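PDB 4BJI: transcription factor TAU subunit SFC1 from Schizosaccharomyces pombe, which binds boxA promoter DNA of tRNA and similar genes within the tauA domain of TFIIIC, supporting RNA polymerase III recruitment, and is represented here by its DNA-binding domain. Local coordinates for residues Lys35-Val40 / Lys72-Tyr77; Pro46-Arg51 / Arg57-His62; Phe87-Thr92 / Asn137-Val142. All blocks are in the same frame, centred on the assembly; numbering follows the deposited sequence.

Helix 35-50 serves both contact 1 and contact 2: its first turns meet helix 71-74 and its last turn meets helix 56-60, with the two centres about 14 Å apart. Contact 1 is apolar and partly buried, its centre about 21 Å from that of the chain. Contact 2 is the buried one, where leucines give way to a charged arginine end. Contact 3, its centre about 2 Å from the chain's, is still only partly buried; it sets a turn and strand against strand 139-141 through mixed polar and apolar atoms. Leu75 bridges contacts 1 and 2 by touching Phe48 and Leu59, while a probable hydrogen bond from Arg51 to Gln141 ties contact 2 to contact 3.

Contact 1 of 3, residues Lys35-Val40 / Lys72-Tyr77; sequences KTIQEV and KFALPY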
loop_
_atom_site.group_PDB
_atom_site.type_symbol
_atom_site.label_atom_id
_atom_site.label_comp_id
_atom_site.label_asym_id
_atom_site.label_seq_id
_atom_site.Cartn_x
_atom_site.Cartn_y
_atom_site.Cartn_z
ATOM N N LYS A 35 -0.321 -10.482 -26.863
ATOM C CA LYS A 35 0.836 -11.159 -26.329
ATOM C C LYS A 35 1.646 -10.174 -25.501
ATOM O O LYS A 35 2.205 -10.542 -24.480
ATOM C CB LYS A 35 1.695 -11.749 -27.464
ATOM C CG LYS A 35 0.930 -12.758 -28.303
ATOM C CD LYS A 35 1.796 -13.395 -29.393
ATOM C CE LYS A 35 3.022 -14.109 -28.821
ATOM N NZ LYS A 35 3.744 -14.937 -29.847
ATOM N N THR A 36 1.670 -8.893 -25.904
ATOM C CA THR A 36 2.506 -7.910 -25.204
ATOM C C THR A 36 1.999 -7.774 -23.756
ATOM O O THR A 36 2.780 -7.721 -22.797
ATOM C CB THR A 36 2.500 -6.514 -25.897
ATOM O OG1 THR A 36 3.087 -6.643 -27.201
ATOM C CG2 THR A 36 3.311 -5.496 -25.109
ATOM N N ILE A 37 0.678 -7.720 -23.578
ATOM C CA ILE A 37 0.110 -7.596 -22.233
ATOM C C ILE A 37 0.145 -8.934 -21.493
ATOM O O ILE A 37 0.351 -8.967 -20.277
ATOM C CB ILE A 37 -1.319 -7.024 -22.319
ATOM C CG1 ILE A 37 -1.258 -5.616 -22.899
ATOM C CG2 ILE A 37 -2.026 -6.967 -20.953
ATOM C CD1 ILE A 37 -0.309 -4.639 -22.157
ATOM N N GLN A 38 -0.035 -10.045 -22.196
ATOM C CA GLN A 38 0.075 -11.373 -21.587
ATOM C C GLN A 38 1.428 -11.540 -20.890
ATOM O O GLN A 38 1.502 -12.117 -19.808
ATOM C CB GLN A 38 -0.132 -12.485 -22.620
ATOM C CG GLN A 38 -0.336 -13.827 -21.960
ATOM C CD GLN A 38 -1.619 -13.873 -21.123
ATOM O OE1 GLN A 38 -2.677 -13.396 -21.555
ATOM N NE2 GLN A 38 -1.528 -14.453 -19.927
ATOM N N GLU A 39 2.510 -11.042 -21.480
ATOM C CA GLU A 39 3.825 -11.122 -20.843
ATOM C C GLU A 39 3.789 -10.449 -19.470
ATOM O O GLU A 39 4.361 -10.953 -18.524
ATOM C CB GLU A 39 4.910 -10.475 -21.725
ATOM C CG GLU A 39 6.336 -10.674 -21.208
ATOM C CD GLU A 39 7.372 -9.894 -22.018
ATOM O OE1 GLU A 39 7.035 -9.405 -23.117
ATOM O OE2 GLU A 39 8.523 -9.766 -21.551
ATOM N N VAL A 40 3.109 -9.313 -19.375
ATOM C CA VAL A 40 3.025 -8.605 -18.094
ATOM C C VAL A 40 2.166 -9.368 -17.113
ATOM O O VAL A 40 2.539 -9.492 -15.930
ATOM C CB VAL A 40 2.481 -7.169 -18.289
ATOM C CG1 VAL A 40 2.515 -6.401 -16.982
ATOM C CG2 VAL A 40 3.293 -6.441 -19.380
ATOM N N LYS A 72 -0.976 -0.969 -16.195
ATOM C CA LYS A 72 -2.360 -0.613 -15.927
ATOM C C LYS A 72 -3.387 -1.416 -16.742
ATOM O O LYS A 72 -4.534 -1.570 -16.322
ATOM C CB LYS A 72 -2.607 0.884 -16.118
ATOM C CG LYS A 72 -2.560 1.362 -17.529
ATOM C CD LYS A 72 -3.041 2.810 -17.612
ATOM C CE LYS A 72 -2.898 3.310 -19.011
ATOM N NZ LYS A 72 -3.502 4.663 -19.133
ATOM N N PHE A 73 -2.953 -1.943 -17.883
ATOM C CA PHE A 73 -3.806 -2.775 -18.701
ATOM C C PHE A 73 -3.811 -4.244 -18.266
ATOM O O PHE A 73 -4.754 -4.977 -18.528
ATOM C CB PHE A 73 -3.338 -2.689 -20.172
ATOM C CG PHE A 73 -3.463 -1.310 -20.782
ATOM C CD1 PHE A 73 -4.650 -0.886 -21.306
ATOM C CD2 PHE A 73 -2.374 -0.461 -20.802
ATOM C CE1 PHE A 73 -4.768 0.403 -21.863
ATOM C CE2 PHE A 73 -2.476 0.809 -21.350
ATOM C CZ PHE A 73 -3.674 1.234 -21.875
ATOM N N ALA A 74 -2.722 -4.675 -17.626
ATOM C CA ALA A 74 -2.560 -6.064 -17.178
ATOM C C ALA A 74 -3.257 -6.316 -15.821
ATOM O O ALA A 74 -3.842 -7.386 -15.608
ATOM C CB ALA A 74 -1.066 -6.397 -17.071
ATOM N N LEU A 75 -3.186 -5.330 -14.926
ATOM C CA LEU A 75 -3.708 -5.515 -13.556
ATOM C C LEU A 75 -5.176 -5.967 -13.532
ATOM O O LEU A 75 -5.529 -6.820 -12.732
ATOM C CB LEU A 75 -3.481 -4.267 -12.700
ATOM C CG LEU A 75 -2.042 -4.135 -12.177
ATOM C CD1 LEU A 75 -1.700 -2.751 -11.736
ATOM C CD2 LEU A 75 -1.777 -5.153 -11.058
ATOM N N PRO A 76 -6.031 -5.420 -14.422
ATOM C CA PRO A 76 -7.446 -5.794 -14.368
ATOM C C PRO A 76 -7.741 -7.249 -14.712
ATOM O O PRO A 76 -8.852 -7.754 -14.501
ATOM C CB PRO A 76 -8.088 -4.843 -15.413
ATOM C CG PRO A 76 -7.246 -3.658 -15.386
ATOM C CD PRO A 76 -5.853 -4.241 -15.300
ATOM N N TYR A 77 -6.736 -7.944 -15.253
ATOM C CA TYR A 77 -6.897 -9.359 -15.524
ATOM C C TYR A 77 -6.715 -10.251 -14.305
ATOM O O TYR A 77 -7.085 -11.421 -14.331
ATOM C CB TYR A 77 -5.919 -9.819 -16.623
ATOM C CG TYR A 77 -6.351 -9.400 -18.014
ATOM C CD1 TYR A 77 -5.987 -8.174 -18.543
ATOM C CD2 TYR A 77 -7.176 -10.219 -18.768
ATOM C CE1 TYR A 77 -6.416 -7.776 -19.813
ATOM C CE2 TYR A 77 -7.606 -9.832 -20.032
ATOM C CZ TYR A 77 -7.221 -8.618 -20.528
ATOM O OH TYR A 77 -7.654 -8.266 -21.799
#
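Ile37 and Ala74 bring the two backbones within 5.9 Å, CA to CA. Residues 35-40 are the opening turns of helix 35-50; 72-74 belong to helix 71-74, and the chain keeps a helical course through 75-77. Such an approach is possible because Ala74 offers no more than a methyl group.

Ile37 reaches residues 72-77 with two branches. Its CG2, anti to the backbone N, rests on the backbone of Ala74, 3.9 Å from CA. The other branch goes to Phe73, where CD1 lies 4.1 Å from CB; the phenylalanine ring itself turns off from the contact. One turn on, Val40 swings CG1 anti to its backbone N (chi1 -175°), and that methyl meets Ala74 CB at 3.6 Å. Ala74 CB also touches Ile41 and Leu44 of helix 35-50. At the border, Tyr77 packs on Ile41 and its hydroxyl hydrogen-bonds the carbonyl of Gly31.

No hydrogen bond or salt bridge crosses between the segments. Within this part of the helix-turn-helix region, the two helices are therefore held by the fit of aliphatic groups around a small alanine, with the polar bonds kept to the margins.

Contact 2 of 3, residues Pro46-Arg51 / Arg57-His62; sequences PLFEKR and RALLNH
Ala58, on helix 56-60, meets Arg51, just past the end of helix 35-50: its CB lies 3.7 Å from Arg51 NH2. Arg51 gets there with CG anti to its backbone N (chi1 174°) and the chain extended from CG to NE. Its NH2 also hydrogen-bonds Gln141 and forms a salt bridge with Asp144, while a cation-pi contact with Trp54 involves the same side chain.

Leu59, next along, carries the apolar part. Its CD2 packs 3.9 Å from Leu47 CD1, the two leucines lying alongside each other and running in opposing senses. The other methyl, CD1, approaches Phe48 CZ obliquely at 4.4 Å.

His62 sets its CB 4.1 Å from Leu47 CD1 and about as far from CD2, so the leucine fork straddles that carbon. ND1 donates to Ala58 O at 2.8 Å with an N-H...O angle of 163°. The carbonyl oxygen sits at the ring edge, close to the ring plane, which fixes the ring's rotation. Trp54 meets both His62 and Phe48 edge-to-face.

Helix 35-50 thus packs on helix 56-60 within the helix-turn-helix domain, strand 53-55 linking them in sequence. The leucines and Phe48 form an apolar seam, while at one end the buried guanidinium of Arg51 is paired with carboxylate and amide oxygens, which would probably keep it charged.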
loop_
_atom_site.group_PDB
_atom_site.type_symbol
_atom_site.label_atom_id
_atom_site.label_comp_id
_atom_site.label_asym_id
_atom_site.label_seq_id
_atom_site.Cartn_x
_atom_site.Cartn_y
_atom_site.Cartn_z
ATOM N N PRO A 46 3.116 -14.544 -10.225
ATOM C CA PRO A 46 3.856 -14.954 -9.019
ATOM C C PRO A 46 3.947 -13.845 -7.991
ATOM O O PRO A 46 4.039 -14.143 -6.798
ATOM C CB PRO A 46 5.254 -15.287 -9.542
ATOM C CG PRO A 46 5.304 -14.787 -10.934
ATOM C CD PRO A 46 3.892 -14.756 -11.442
ATOM N N LEU A 47 3.941 -12.584 -8.413
ATOM C CA LEU A 47 3.975 -11.490 -7.445
ATOM C C LEU A 47 2.699 -11.497 -6.594
ATOM O O LEU A 47 2.758 -11.255 -5.390
ATOM C CB LEU A 47 4.199 -10.134 -8.123
ATOM C CG LEU A 47 5.570 -9.970 -8.813
ATOM C CD1 LEU A 47 5.695 -8.709 -9.655
ATOM C CD2 LEU A 47 6.692 -9.996 -7.801
ATOM N N PHE A 48 1.554 -11.782 -7.199
ATOM C CA PHE A 48 0.308 -11.870 -6.444
ATOM C C PHE A 48 0.227 -13.131 -5.596
ATOM O O PHE A 48 -0.470 -13.119 -4.582
ATOM C CB PHE A 48 -0.911 -11.758 -7.361
ATOM C CG PHE A 48 -1.287 -10.347 -7.699
ATOM C CD1 PHE A 48 -1.807 -9.496 -6.729
ATOM C CD2 PHE A 48 -1.107 -9.854 -8.968
ATOM C CE1 PHE A 48 -2.150 -8.196 -7.020
ATOM C CE2 PHE A 48 -1.461 -8.525 -9.270
ATOM C CZ PHE A 48 -1.972 -7.701 -8.293
ATOM N N GLU A 49 0.937 -14.197 -5.967
ATOM C CA GLU A 49 1.055 -15.349 -5.061
ATOM C C GLU A 49 1.883 -14.969 -3.850
ATOM O O GLU A 49 1.552 -15.377 -2.724
ATOM C CB GLU A 49 1.693 -16.561 -5.755
ATOM C CG GLU A 49 0.883 -17.107 -6.889
ATOM C CD GLU A 49 -0.452 -17.750 -6.458
ATOM O OE1 GLU A 49 -0.703 -17.936 -5.257
ATOM O OE2 GLU A 49 -1.240 -18.085 -7.364
ATOM N N LYS A 50 2.953 -14.222 -4.045
ATOM C CA LYS A 50 3.836 -13.824 -2.930
ATOM C C LYS A 50 3.131 -12.852 -1.962
ATOM O O LYS A 50 3.306 -12.904 -0.728
ATOM C CB LYS A 50 5.101 -13.136 -3.464
ATOM C CG LYS A 50 6.036 -14.031 -4.287
ATOM C CD LYS A 50 7.162 -13.247 -4.999
ATOM C CE LYS A 50 8.246 -14.197 -5.509
ATOM N NZ LYS A 50 9.287 -13.515 -6.326
ATOM N N ARG A 51 2.348 -11.951 -2.517
ATOM C CA ARG A 51 1.775 -10.837 -1.776
ATOM C C ARG A 51 0.447 -10.509 -2.454
ATOM O O ARG A 51 0.436 -10.141 -3.617
ATOM C CB ARG A 51 2.747 -9.658 -1.850
ATOM C CG ARG A 51 2.297 -8.389 -1.281
ATOM C CD ARG A 51 3.572 -7.525 -1.214
ATOM N NE ARG A 51 3.292 -6.127 -1.224
ATOM C CZ ARG A 51 4.260 -5.216 -1.021
ATOM N NH1 ARG A 51 5.494 -5.616 -0.783
ATOM N NH2 ARG A 51 3.977 -3.963 -1.055
ATOM N N ARG A 57 3.166 1.359 -7.404
ATOM C CA ARG A 57 4.588 1.680 -7.264
ATOM C C ARG A 57 5.400 0.468 -6.792
ATOM O O ARG A 57 6.458 0.171 -7.342
ATOM C CB ARG A 57 4.776 2.850 -6.299
ATOM C CG ARG A 57 6.247 3.288 -6.173
ATOM C CD ARG A 57 6.927 3.524 -7.530
ATOM N NE ARG A 57 6.193 4.460 -8.379
ATOM C CZ ARG A 57 6.510 4.717 -9.648
ATOM N NH1 ARG A 57 7.542 4.107 -10.218
ATOM N NH2 ARG A 57 5.792 5.582 -10.352
ATOM N N ALA A 58 4.909 -0.252 -5.790
ATOM C CA ALA A 58 5.625 -1.426 -5.314
ATOM C C ALA A 58 5.763 -2.486 -6.411
ATOM O O ALA A 58 6.838 -3.047 -6.605
ATOM C CB ALA A 58 4.997 -1.976 -4.045
ATOM N N LEU A 59 4.706 -2.715 -7.195
ATOM C CA LEU A 59 4.811 -3.647 -8.320
ATOM C C LEU A 59 5.825 -3.198 -9.372
ATOM O O LEU A 59 6.633 -4.004 -9.853
ATOM C CB LEU A 59 3.451 -3.838 -8.994
ATOM C CG LEU A 59 2.511 -4.754 -8.234
ATOM C CD1 LEU A 59 1.108 -4.633 -8.768
ATOM C CD2 LEU A 59 3.020 -6.198 -8.292
ATOM N N LEU A 60 5.768 -1.916 -9.725
ATOM C CA LEU A 60 6.678 -1.434 -10.771
ATOM C C LEU A 60 8.105 -1.726 -10.347
ATOM O O LEU A 60 8.951 -2.066 -11.194
ATOM C CB LEU A 60 6.504 0.057 -10.985
ATOM C CG LEU A 60 5.253 0.525 -11.719
ATOM C CD1 LEU A 60 5.132 2.020 -11.581
ATOM C CD2 LEU A 60 5.314 0.100 -13.184
ATOM N N ASN A 61 8.415 -1.559 -9.059
ATOM C CA ASN A 61 9.785 -1.747 -8.577
ATOM C C ASN A 61 10.209 -3.211 -8.528
ATOM O O ASN A 61 11.379 -3.524 -8.314
ATOM C CB ASN A 61 9.975 -1.038 -7.243
ATOM C CG ASN A 61 9.853 0.476 -7.390
ATOM O OD1 ASN A 61 10.059 1.022 -8.479
ATOM N ND2 ASN A 61 9.542 1.151 -6.328
ATOM N N HIS A 62 9.267 -4.110 -8.788
ATOM C CA HIS A 62 9.570 -5.530 -8.904
ATOM C C HIS A 62 9.436 -6.042 -10.332
ATOM O O HIS A 62 9.500 -7.256 -10.557
ATOM C CB HIS A 62 8.613 -6.342 -8.058
ATOM C CG HIS A 62 8.886 -6.257 -6.600
ATOM N ND1 HIS A 62 8.558 -5.158 -5.825
ATOM C CD2 HIS A 62 9.445 -7.158 -5.757
ATOM C CE1 HIS A 62 8.933 -5.382 -4.579
ATOM N NE2 HIS A 62 9.468 -6.586 -4.509
#

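Contact 3 of 3, residues Phe87-Thr92 / Asn137-Val142; sequences FRDTYT and NRVYQV
Arg88 touches residues 137-142 through its backbone: its carbonyl O is 4.2 Å from Val139 CG1. Arg88 occupies the type II turn from Phe87 to Thr90, and its extended side chain passes by that of the following residue, where NE and Asp89 OD2 form a salt bridge at 3.3 Å.

Asp89 lies nearly perpendicular to Val139, and the same OD2 is 3.9 Å from Val139 CG2. The valine thus spreads its two methyls over successive residues of the turn, while its side chain also packs on Ala109, Phe111 and Thr55.

Thr90 plays two parts. With OG1 set between its backbone N and carbonyl carbon (chi1 70°), the hydroxyl donates to Phe87 O at 2.7 Å, in the carbonyl plane on a lone pair; Thr90 N bonds that same oxygen. The methyl CG2 meets Gln141 NE2 at 4.0 Å. That NE2 donates to the carbonyls of Val53 and Tyr107, while OE1 accepts from Arg51 NH2 and Thr55 N. Replacing Thr90 with an alanine would probably take the hydroxyl bond from Phe87 O, leaving the turn its Thr90 N bond, and open a gap beside the Gln141 amide.

The turn leads into strand 90-93, which packs by side chains on strand 139-141 of a separate two-stranded sheet; hairpin 79-82/90-93, following the helices, is consistent with the wing of a winged-helix DNA-binding domain.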
loop_
_atom_site.group_PDB
_atom_site.type_symbol
_atom_site.label_atom_id
_atom_site.label_comp_id
_atom_site.label_asym_id
_atom_site.label_seq_id
_atom_site.Cartn_x
_atom_site.Cartn_y
_atom_site.Cartn_z
ATOM N N PHE A 87 -6.957 -0.008 2.577
ATOM C CA PHE A 87 -6.262 -0.589 1.435
ATOM C C PHE A 87 -6.323 0.307 0.195
ATOM O O PHE A 87 -6.058 -0.137 -0.919
ATOM C CB PHE A 87 -6.747 -2.012 1.145
ATOM C CG PHE A 87 -6.651 -2.902 2.357
ATOM C CD1 PHE A 87 -5.444 -3.512 2.700
ATOM C CD2 PHE A 87 -7.739 -3.102 3.177
ATOM C CE1 PHE A 87 -5.334 -4.263 3.864
ATOM C CE2 PHE A 87 -7.606 -3.882 4.341
ATOM C CZ PHE A 87 -6.403 -4.447 4.666
ATOM N N ARG A 88 -6.641 1.594 0.388
ATOM C CA ARG A 88 -6.714 2.556 -0.725
ATOM C C ARG A 88 -5.480 2.474 -1.606
ATOM O O ARG A 88 -4.361 2.437 -1.125
ATOM C CB ARG A 88 -6.885 3.967 -0.171
ATOM C CG ARG A 88 -6.919 5.059 -1.189
ATOM C CD ARG A 88 -6.727 6.424 -0.511
ATOM N NE ARG A 88 -6.804 7.521 -1.469
ATOM C CZ ARG A 88 -6.759 8.786 -1.098
ATOM N NH1 ARG A 88 -6.655 9.064 0.190
ATOM N NH2 ARG A 88 -6.830 9.758 -1.999
ATOM N N ASP A 89 -5.727 2.503 -2.890
ATOM C CA ASP A 89 -4.667 2.574 -3.906
ATOM C C ASP A 89 -3.831 1.289 -3.964
ATOM O O ASP A 89 -2.684 1.287 -4.473
ATOM C CB ASP A 89 -3.773 3.807 -3.691
ATOM C CG ASP A 89 -4.519 5.090 -3.924
ATOM O OD1 ASP A 89 -5.310 5.142 -4.874
ATOM O OD2 ASP A 89 -4.366 6.007 -3.094
ATOM N N THR A 90 -4.403 0.169 -3.495
ATOM C CA THR A 90 -3.821 -1.137 -3.709
ATOM C C THR A 90 -4.670 -1.986 -4.622
ATOM O O THR A 90 -5.915 -1.899 -4.604
ATOM C CB THR A 90 -3.550 -1.948 -2.413
ATOM O OG1 THR A 90 -4.778 -2.386 -1.799
ATOM C CG2 THR A 90 -2.736 -1.128 -1.429
ATOM N N TYR A 91 -3.984 -2.794 -5.421
ATOM C CA TYR A 91 -4.573 -3.832 -6.256
ATOM C C TYR A 91 -4.517 -5.131 -5.500
ATOM O O TYR A 91 -3.451 -5.533 -4.997
ATOM C CB TYR A 91 -3.773 -3.950 -7.564
ATOM C CG TYR A 91 -3.860 -2.708 -8.410
ATOM C CD1 TYR A 91 -2.996 -1.642 -8.204
ATOM C CD2 TYR A 91 -4.832 -2.584 -9.391
ATOM C CE1 TYR A 91 -3.104 -0.463 -8.935
ATOM C CE2 TYR A 91 -4.929 -1.414 -10.135
ATOM C CZ TYR A 91 -4.047 -0.368 -9.895
ATOM O OH TYR A 91 -4.127 0.830 -10.612
ATOM N N THR A 92 -5.670 -5.786 -5.356
ATOM C CA THR A 92 -5.801 -7.039 -4.589
ATOM C C THR A 92 -6.206 -8.165 -5.527
ATOM O O THR A 92 -7.106 -8.007 -6.363
ATOM C CB THR A 92 -6.873 -6.864 -3.505
ATOM O OG1 THR A 92 -6.503 -5.790 -2.615
ATOM C CG2 THR A 92 -7.030 -8.142 -2.708
ATOM N N ASN A 137 7.175 8.834 -3.696
ATOM C CA ASN A 137 6.017 8.021 -3.382
ATOM C C ASN A 137 5.192 8.652 -2.281
ATOM O O ASN A 137 5.749 9.221 -1.334
ATOM C CB ASN A 137 6.523 6.665 -2.908
ATOM C CG ASN A 137 5.437 5.662 -2.774
ATOM O OD1 ASN A 137 4.462 5.665 -3.558
ATOM N ND2 ASN A 137 5.567 4.799 -1.769
ATOM N N ARG A 138 3.867 8.540 -2.388
ATOM C CA ARG A 138 3.022 9.079 -1.325
ATOM C C ARG A 138 2.098 8.044 -0.716
ATOM O O ARG A 138 1.315 8.378 0.154
ATOM C CB ARG A 138 2.200 10.268 -1.816
ATOM C CG ARG A 138 3.071 11.495 -2.192
ATOM C CD ARG A 138 3.665 12.198 -0.941
ATOM N NE ARG A 138 4.460 13.377 -1.308
ATOM C CZ ARG A 138 5.765 13.351 -1.566
ATOM N NH1 ARG A 138 6.438 12.206 -1.491
ATOM N NH2 ARG A 138 6.397 14.466 -1.908
ATOM N N VAL A 139 2.169 6.799 -1.177
ATOM C CA VAL A 139 1.367 5.721 -0.589
ATOM C C VAL A 139 2.313 4.584 -0.217
ATOM O O VAL A 139 3.004 4.058 -1.075
ATOM C CB VAL A 139 0.273 5.170 -1.527
ATOM C CG1 VAL A 139 -0.547 4.113 -0.821
ATOM C CG2 VAL A 139 -0.620 6.286 -2.029
ATOM N N TYR A 140 2.385 4.261 1.074
ATOM C CA TYR A 140 3.300 3.238 1.588
ATOM C C TYR A 140 2.507 2.113 2.202
ATOM O O TYR A 140 1.615 2.348 3.021
ATOM C CB TYR A 140 4.239 3.825 2.638
ATOM C CG TYR A 140 5.200 4.830 2.061
ATOM C CD1 TYR A 140 4.866 6.168 1.994
ATOM C CD2 TYR A 140 6.418 4.432 1.577
ATOM C CE1 TYR A 140 5.741 7.091 1.458
ATOM C CE2 TYR A 140 7.298 5.353 1.044
ATOM C CZ TYR A 140 6.952 6.667 1.001
ATOM O OH TYR A 140 7.867 7.586 0.445
ATOM N N GLN A 141 2.887 0.894 1.873
ATOM C CA GLN A 141 2.310 -0.269 2.523
ATOM C C GLN A 141 3.109 -0.666 3.764
ATOM O O GLN A 141 4.332 -0.528 3.796
ATOM C CB GLN A 141 2.224 -1.443 1.581
ATOM C CG GLN A 141 1.127 -1.245 0.529
ATOM C CD GLN A 141 1.021 -2.459 -0.354
ATOM O OE1 GLN A 141 1.698 -2.525 -1.392
ATOM N NE2 GLN A 141 0.233 -3.429 0.029
ATOM N N VAL A 142 2.416 -1.172 4.779
ATOM C CA VAL A 142 3.069 -1.495 6.044
ATOM C C VAL A 142 4.280 -2.417 5.905
ATOM O O VAL A 142 5.321 -2.179 6.526
ATOM C CB VAL A 142 2.039 -2.089 7.001
ATOM C CG1 VAL A 142 2.719 -2.770 8.214
ATOM C CG2 VAL A 142 1.032 -0.999 7.425
#